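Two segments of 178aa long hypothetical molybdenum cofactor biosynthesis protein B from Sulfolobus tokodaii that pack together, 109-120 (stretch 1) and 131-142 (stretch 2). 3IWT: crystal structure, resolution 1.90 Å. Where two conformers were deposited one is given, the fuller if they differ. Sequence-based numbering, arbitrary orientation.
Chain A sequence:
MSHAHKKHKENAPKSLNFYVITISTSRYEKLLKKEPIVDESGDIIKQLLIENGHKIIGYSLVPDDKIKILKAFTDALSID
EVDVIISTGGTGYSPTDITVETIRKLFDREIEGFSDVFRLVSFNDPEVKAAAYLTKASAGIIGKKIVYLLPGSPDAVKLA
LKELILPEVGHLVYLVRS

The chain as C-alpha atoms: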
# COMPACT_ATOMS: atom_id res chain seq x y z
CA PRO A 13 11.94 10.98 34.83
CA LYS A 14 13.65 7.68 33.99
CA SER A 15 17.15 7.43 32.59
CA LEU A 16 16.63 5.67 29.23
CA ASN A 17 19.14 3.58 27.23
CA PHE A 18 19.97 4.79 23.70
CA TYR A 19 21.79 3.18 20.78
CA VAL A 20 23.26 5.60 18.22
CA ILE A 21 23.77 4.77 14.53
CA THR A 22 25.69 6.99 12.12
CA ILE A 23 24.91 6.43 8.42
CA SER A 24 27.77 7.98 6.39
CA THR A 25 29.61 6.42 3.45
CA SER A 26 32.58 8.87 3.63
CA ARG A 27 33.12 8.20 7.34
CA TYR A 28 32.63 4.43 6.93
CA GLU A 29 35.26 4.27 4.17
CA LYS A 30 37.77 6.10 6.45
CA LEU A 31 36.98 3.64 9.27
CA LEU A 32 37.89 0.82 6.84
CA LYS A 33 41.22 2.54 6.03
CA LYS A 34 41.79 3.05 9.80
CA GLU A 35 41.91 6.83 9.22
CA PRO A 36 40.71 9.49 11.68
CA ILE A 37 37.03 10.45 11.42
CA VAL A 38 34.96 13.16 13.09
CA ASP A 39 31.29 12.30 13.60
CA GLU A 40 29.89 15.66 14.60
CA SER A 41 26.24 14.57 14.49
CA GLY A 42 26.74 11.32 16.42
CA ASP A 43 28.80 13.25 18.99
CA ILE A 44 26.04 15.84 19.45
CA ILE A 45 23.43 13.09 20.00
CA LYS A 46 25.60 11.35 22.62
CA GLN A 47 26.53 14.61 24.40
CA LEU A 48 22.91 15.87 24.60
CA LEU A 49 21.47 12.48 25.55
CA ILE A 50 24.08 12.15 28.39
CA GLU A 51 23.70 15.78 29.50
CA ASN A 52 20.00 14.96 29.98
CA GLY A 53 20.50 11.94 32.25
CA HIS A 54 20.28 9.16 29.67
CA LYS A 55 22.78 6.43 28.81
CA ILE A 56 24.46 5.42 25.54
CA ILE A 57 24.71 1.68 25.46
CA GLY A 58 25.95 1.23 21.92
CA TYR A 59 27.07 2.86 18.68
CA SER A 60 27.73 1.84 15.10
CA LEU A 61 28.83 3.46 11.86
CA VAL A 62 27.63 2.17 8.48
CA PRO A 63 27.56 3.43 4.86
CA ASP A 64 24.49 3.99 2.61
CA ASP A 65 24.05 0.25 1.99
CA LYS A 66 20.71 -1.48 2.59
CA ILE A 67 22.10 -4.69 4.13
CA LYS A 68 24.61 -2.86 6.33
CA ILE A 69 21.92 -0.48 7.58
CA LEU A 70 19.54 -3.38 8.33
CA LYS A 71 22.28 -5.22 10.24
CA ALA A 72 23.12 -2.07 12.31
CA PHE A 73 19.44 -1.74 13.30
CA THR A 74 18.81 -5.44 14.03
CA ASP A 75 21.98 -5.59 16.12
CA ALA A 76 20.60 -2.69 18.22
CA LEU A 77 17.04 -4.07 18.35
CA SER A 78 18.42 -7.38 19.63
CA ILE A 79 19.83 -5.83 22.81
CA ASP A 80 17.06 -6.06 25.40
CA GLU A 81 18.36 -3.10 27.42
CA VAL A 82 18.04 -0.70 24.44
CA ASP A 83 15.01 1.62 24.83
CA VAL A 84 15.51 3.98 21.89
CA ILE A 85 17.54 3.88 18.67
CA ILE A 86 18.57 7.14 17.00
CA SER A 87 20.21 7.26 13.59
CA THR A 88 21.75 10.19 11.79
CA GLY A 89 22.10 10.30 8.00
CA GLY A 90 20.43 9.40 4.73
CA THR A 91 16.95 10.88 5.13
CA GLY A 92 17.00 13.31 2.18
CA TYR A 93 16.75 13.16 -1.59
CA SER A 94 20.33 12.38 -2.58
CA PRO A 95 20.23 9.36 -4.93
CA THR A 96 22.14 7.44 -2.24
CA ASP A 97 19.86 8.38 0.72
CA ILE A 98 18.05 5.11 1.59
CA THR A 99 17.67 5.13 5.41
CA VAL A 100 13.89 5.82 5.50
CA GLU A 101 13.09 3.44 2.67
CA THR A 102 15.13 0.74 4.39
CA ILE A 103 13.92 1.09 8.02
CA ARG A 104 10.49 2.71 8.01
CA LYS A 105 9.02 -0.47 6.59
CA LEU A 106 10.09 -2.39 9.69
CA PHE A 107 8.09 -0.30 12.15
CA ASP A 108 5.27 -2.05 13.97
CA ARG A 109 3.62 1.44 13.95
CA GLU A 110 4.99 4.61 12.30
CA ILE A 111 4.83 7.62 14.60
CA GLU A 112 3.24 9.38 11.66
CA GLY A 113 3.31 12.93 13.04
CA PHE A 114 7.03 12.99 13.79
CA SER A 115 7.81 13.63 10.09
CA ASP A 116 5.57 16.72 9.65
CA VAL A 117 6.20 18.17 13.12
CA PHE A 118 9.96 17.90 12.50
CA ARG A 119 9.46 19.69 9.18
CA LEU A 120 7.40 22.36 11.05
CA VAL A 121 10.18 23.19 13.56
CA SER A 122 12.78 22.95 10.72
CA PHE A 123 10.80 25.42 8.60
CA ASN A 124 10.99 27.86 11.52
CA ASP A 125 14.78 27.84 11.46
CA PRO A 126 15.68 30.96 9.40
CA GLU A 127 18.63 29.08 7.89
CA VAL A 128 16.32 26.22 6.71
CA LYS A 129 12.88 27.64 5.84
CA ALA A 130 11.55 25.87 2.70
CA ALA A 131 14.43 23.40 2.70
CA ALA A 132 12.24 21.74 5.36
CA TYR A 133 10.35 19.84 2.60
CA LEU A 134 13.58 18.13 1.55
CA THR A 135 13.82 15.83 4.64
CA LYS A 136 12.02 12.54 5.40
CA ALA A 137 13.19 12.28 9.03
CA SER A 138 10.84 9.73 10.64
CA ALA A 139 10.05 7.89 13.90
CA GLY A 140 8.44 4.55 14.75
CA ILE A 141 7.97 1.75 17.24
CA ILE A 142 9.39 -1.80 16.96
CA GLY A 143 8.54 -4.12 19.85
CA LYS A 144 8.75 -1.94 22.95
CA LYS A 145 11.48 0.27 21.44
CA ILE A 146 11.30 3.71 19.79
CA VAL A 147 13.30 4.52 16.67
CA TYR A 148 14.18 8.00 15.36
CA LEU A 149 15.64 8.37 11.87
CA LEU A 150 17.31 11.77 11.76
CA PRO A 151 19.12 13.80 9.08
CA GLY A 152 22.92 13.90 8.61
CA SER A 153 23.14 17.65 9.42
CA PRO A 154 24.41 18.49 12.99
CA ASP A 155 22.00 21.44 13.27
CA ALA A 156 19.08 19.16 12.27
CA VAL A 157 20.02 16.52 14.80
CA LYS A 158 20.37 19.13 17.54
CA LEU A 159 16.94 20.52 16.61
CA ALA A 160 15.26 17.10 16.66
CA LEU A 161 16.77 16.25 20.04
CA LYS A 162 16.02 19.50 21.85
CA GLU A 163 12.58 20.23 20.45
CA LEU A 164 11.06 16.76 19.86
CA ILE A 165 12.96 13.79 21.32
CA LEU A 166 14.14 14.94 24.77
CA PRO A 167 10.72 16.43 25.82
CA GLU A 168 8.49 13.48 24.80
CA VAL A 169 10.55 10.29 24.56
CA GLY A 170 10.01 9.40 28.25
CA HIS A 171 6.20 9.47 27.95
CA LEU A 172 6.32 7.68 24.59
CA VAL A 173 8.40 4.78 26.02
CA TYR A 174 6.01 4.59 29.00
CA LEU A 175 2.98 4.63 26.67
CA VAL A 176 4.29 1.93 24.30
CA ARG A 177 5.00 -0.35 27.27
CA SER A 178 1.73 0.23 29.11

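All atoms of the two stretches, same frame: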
# COMPACT_ATOMS: atom_id res chain seq x y z
N ARG A 109 4.46 0.25 14.16
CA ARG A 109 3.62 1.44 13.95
C ARG A 109 4.55 2.61 13.62
O ARG A 109 5.54 2.81 14.34
CB ARG A 109 2.86 1.78 15.24
CG ARG A 109 2.06 0.62 15.82
CD ARG A 109 1.13 1.06 16.95
NE ARG A 109 1.81 1.09 18.24
CZ ARG A 109 1.24 1.45 19.38
NH1 ARG A 109 -0.03 1.86 19.42
NH2 ARG A 109 1.95 1.41 20.50
N GLU A 110 4.27 3.36 12.55
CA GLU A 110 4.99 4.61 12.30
C GLU A 110 4.42 5.65 13.26
O GLU A 110 3.20 5.74 13.46
CB GLU A 110 4.90 5.16 10.85
CG GLU A 110 5.88 6.38 10.58
CD GLU A 110 5.58 7.25 9.31
OE1 GLU A 110 4.70 6.87 8.56
OE2 GLU A 110 6.23 8.34 9.10
N ILE A 111 5.30 6.46 13.84
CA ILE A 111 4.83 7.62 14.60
C ILE A 111 4.67 8.70 13.52
O ILE A 111 5.59 9.48 13.24
CB ILE A 111 5.79 8.03 15.76
CG1 ILE A 111 5.90 6.85 16.75
CG2 ILE A 111 5.26 9.27 16.50
CD1 ILE A 111 7.09 6.90 17.69
N GLU A 112 3.48 8.73 12.93
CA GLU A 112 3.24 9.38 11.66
C GLU A 112 3.57 10.87 11.74
O GLU A 112 4.21 11.44 10.82
CB GLU A 112 1.77 9.18 11.24
CG GLU A 112 1.36 7.69 11.11
CD GLU A 112 -0.12 7.48 10.78
OE1 GLU A 112 -0.88 8.47 10.66
OE2 GLU A 112 -0.53 6.32 10.62
N GLY A 113 3.15 11.50 12.84
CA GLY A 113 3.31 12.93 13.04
C GLY A 113 4.73 13.42 13.28
O GLY A 113 4.99 14.62 13.18
N PHE A 114 5.67 12.53 13.60
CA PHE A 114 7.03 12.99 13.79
C PHE A 114 7.57 13.67 12.52
O PHE A 114 8.25 14.67 12.61
CB PHE A 114 8.01 11.87 14.22
CG PHE A 114 9.41 12.37 14.44
CD1 PHE A 114 9.80 12.91 15.67
CD2 PHE A 114 10.34 12.34 13.41
CE1 PHE A 114 11.07 13.40 15.84
CE2 PHE A 114 11.61 12.83 13.58
CZ PHE A 114 11.98 13.35 14.79
N SER A 115 7.29 13.09 11.34
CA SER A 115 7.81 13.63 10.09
C SER A 115 7.36 15.09 9.82
O SER A 115 8.18 15.96 9.56
CB SER A 115 7.47 12.72 8.90
OG SER A 115 6.10 12.38 8.89
N ASP A 116 6.06 15.35 9.90
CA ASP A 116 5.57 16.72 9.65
C ASP A 116 5.89 17.72 10.76
O ASP A 116 6.17 18.90 10.49
CB ASP A 116 4.07 16.73 9.25
CG ASP A 116 3.20 15.96 10.20
OD1 ASP A 116 3.12 14.73 10.02
OD2 ASP A 116 2.59 16.58 11.12
N VAL A 117 5.84 17.28 12.02
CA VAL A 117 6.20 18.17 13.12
C VAL A 117 7.70 18.52 13.09
O VAL A 117 8.08 19.66 13.37
CB VAL A 117 5.77 17.61 14.48
CG1 VAL A 117 6.22 18.58 15.61
CG2 VAL A 117 4.25 17.42 14.51
N PHE A 118 8.55 17.58 12.69
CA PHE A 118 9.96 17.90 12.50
C PHE A 118 10.15 18.91 11.37
O PHE A 118 10.96 19.83 11.47
CB PHE A 118 10.83 16.66 12.25
CG PHE A 118 12.29 17.01 12.06
CD1 PHE A 118 13.05 17.48 13.12
CD2 PHE A 118 12.89 16.94 10.79
CE1 PHE A 118 14.39 17.83 12.94
CE2 PHE A 118 14.23 17.28 10.61
CZ PHE A 118 14.97 17.74 11.68
N ARG A 119 9.40 18.74 10.29
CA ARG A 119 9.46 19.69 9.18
C ARG A 119 8.93 21.08 9.61
O ARG A 119 9.45 22.10 9.17
CB ARG A 119 8.75 19.16 7.95
CG ARG A 119 9.53 18.04 7.30
CD ARG A 119 8.91 17.56 6.00
NE ARG A 119 7.68 16.80 6.12
CZ ARG A 119 7.58 15.48 6.03
NH1 ARG A 119 8.65 14.72 5.93
NH2 ARG A 119 6.38 14.91 6.06
N LEU A 120 7.95 21.09 10.52
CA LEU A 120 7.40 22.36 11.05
C LEU A 120 8.47 23.17 11.82
O LEU A 120 8.69 24.35 11.55
CB LEU A 120 6.16 22.06 11.92
CG LEU A 120 5.40 23.15 12.69
CD1 LEU A 120 4.15 22.50 13.26
CD2 LEU A 120 6.20 23.77 13.83
N ALA A 131 13.65 24.62 2.74
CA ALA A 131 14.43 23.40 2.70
C ALA A 131 13.84 22.30 3.59
O ALA A 131 14.14 21.10 3.43
CB ALA A 131 15.88 23.69 3.08
N ALA A 132 12.94 22.69 4.51
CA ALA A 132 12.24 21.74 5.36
C ALA A 132 11.55 20.61 4.55
O ALA A 132 11.44 19.50 5.03
CB ALA A 132 11.23 22.44 6.22
N TYR A 133 11.05 20.91 3.34
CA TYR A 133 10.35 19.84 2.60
C TYR A 133 11.28 18.84 1.96
O TYR A 133 10.82 17.84 1.38
CB TYR A 133 9.29 20.36 1.65
CG TYR A 133 9.73 21.04 0.37
CD1 TYR A 133 10.04 20.30 -0.77
CD2 TYR A 133 9.76 22.41 0.27
CE1 TYR A 133 10.40 20.90 -1.97
CE2 TYR A 133 10.11 23.05 -0.93
CZ TYR A 133 10.43 22.28 -2.06
OH TYR A 133 10.75 22.90 -3.27
N LEU A 134 12.59 19.05 2.10
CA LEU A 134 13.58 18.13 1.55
C LEU A 134 14.15 17.09 2.55
O LEU A 134 15.15 16.42 2.25
CB LEU A 134 14.68 18.97 0.90
CG LEU A 134 14.19 19.79 -0.31
CD1 LEU A 134 15.37 20.45 -1.00
CD2 LEU A 134 13.39 18.93 -1.29
N THR A 135 13.49 16.93 3.70
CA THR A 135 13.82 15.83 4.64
C THR A 135 12.64 14.87 4.82
O THR A 135 11.48 15.27 4.73
CB THR A 135 14.29 16.34 5.99
OG1 THR A 135 14.73 15.25 6.82
CG2 THR A 135 13.20 17.17 6.72
N LYS A 136 12.97 13.60 5.08
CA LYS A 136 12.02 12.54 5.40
C LYS A 136 12.29 11.93 6.78
O LYS A 136 11.88 10.78 7.05
CB LYS A 136 12.07 11.46 4.33
CG LYS A 136 11.74 11.91 2.96
CD LYS A 136 11.80 10.74 1.97
CE LYS A 136 13.26 10.39 1.58
NZ LYS A 136 13.23 9.47 0.42
N ALA A 137 12.98 12.68 7.65
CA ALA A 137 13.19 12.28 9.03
C ALA A 137 11.88 11.71 9.58
O ALA A 137 10.81 12.25 9.35
CB ALA A 137 13.71 13.46 9.87
N SER A 138 11.99 10.56 10.26
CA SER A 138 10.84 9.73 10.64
C SER A 138 11.08 9.08 11.99
O SER A 138 12.22 9.03 12.46
CB SER A 138 10.61 8.64 9.58
OG SER A 138 10.29 9.18 8.32
N ALA A 139 10.00 8.61 12.62
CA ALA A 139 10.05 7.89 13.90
C ALA A 139 9.03 6.74 13.86
O ALA A 139 8.04 6.77 13.10
CB ALA A 139 9.80 8.85 15.11
N GLY A 140 9.29 5.70 14.66
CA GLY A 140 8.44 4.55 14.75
C GLY A 140 8.70 3.72 15.98
O GLY A 140 9.56 4.06 16.82
N ILE A 141 7.95 2.63 16.08
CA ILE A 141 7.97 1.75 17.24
C ILE A 141 8.20 0.34 16.69
O ILE A 141 7.54 -0.07 15.72
CB ILE A 141 6.58 1.80 17.99
CG1 ILE A 141 6.27 3.22 18.52
CG2 ILE A 141 6.54 0.78 19.12
CD1 ILE A 141 4.77 3.55 18.55
N ILE A 142 9.18 -0.37 17.26
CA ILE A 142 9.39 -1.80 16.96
C ILE A 142 9.50 -2.53 18.29
O ILE A 142 10.38 -2.24 19.06
CB ILE A 142 10.67 -2.06 16.15
CG1 ILE A 142 10.63 -1.28 14.84
CG2 ILE A 142 10.83 -3.60 15.87
CD1 ILE A 142 11.90 -1.29 14.04
O HOH W 1 7.42 9.72 11.34
O HOH W 2 7.85 9.64 7.38
O HOH W 3 10.59 14.97 8.45

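A strand that turns into a helix can keep one neighbouring segment for company throughout, provided that the neighbour changes its way of binding where the turn occurs. Residues 109-120 and 131-142 illustrate the principle, burying 755 Å² between them. At the strand end the pairing is antiparallel. Ile-141 N donates to Arg-109 O at 3.0 Å, the weak return bond from Arg-109 N to Ile-141 O spans 3.5 Å, and Ile-111 N reaches Ala-139 O at 2.9 Å. Between these bonds Glu-110 lies opposite Gly-140, their CA atoms 4.2 Å apart; a CB on Gly-140 would sit tightly, 3.3 Å from Arg-109 O, so the bare glycine suits this close approach. On the face that carries Arg-109 and Ile-141, Ile-111 CD1 rests 3.9 Å from Ile-141 CG1.

Once the helix begins, backbone pairing gives way to side-chain packing. Phe-114 and Phe-118, one turn apart, are the bumps, and small residues leave room for them. The Phe-114 ring lies against the methyl of Ala-139, CG to CB 3.6 Å, while Ala-137 offers its CB to Phe-118 CD2 at 3.7 Å. The Thr-135 methyl meets the edge of the Phe-118 ring, CG2 to CE2 4.0 Å. Farther along, Arg-119 packs its aliphatic portion over Ala-132, with CG 3.3 Å from Ala-132 O, and its NH1 donates to Thr-135 O at 3.1 Å, anchoring a loop that has no strand partner here.

Three waters link polar groups of the two stretches. Water 2 bridges Glu-110 OE2 and Ser-138 OG, 2.7 Å from each; water 3 links Ser-115 O (2.8 Å) to Ala-137 O (2.9 Å); and water 1 accepts from Ala-139 N at 3.1 Å. Small side chains thus make room for the phenylalanine rings, and waters link some of the polar groups nearby.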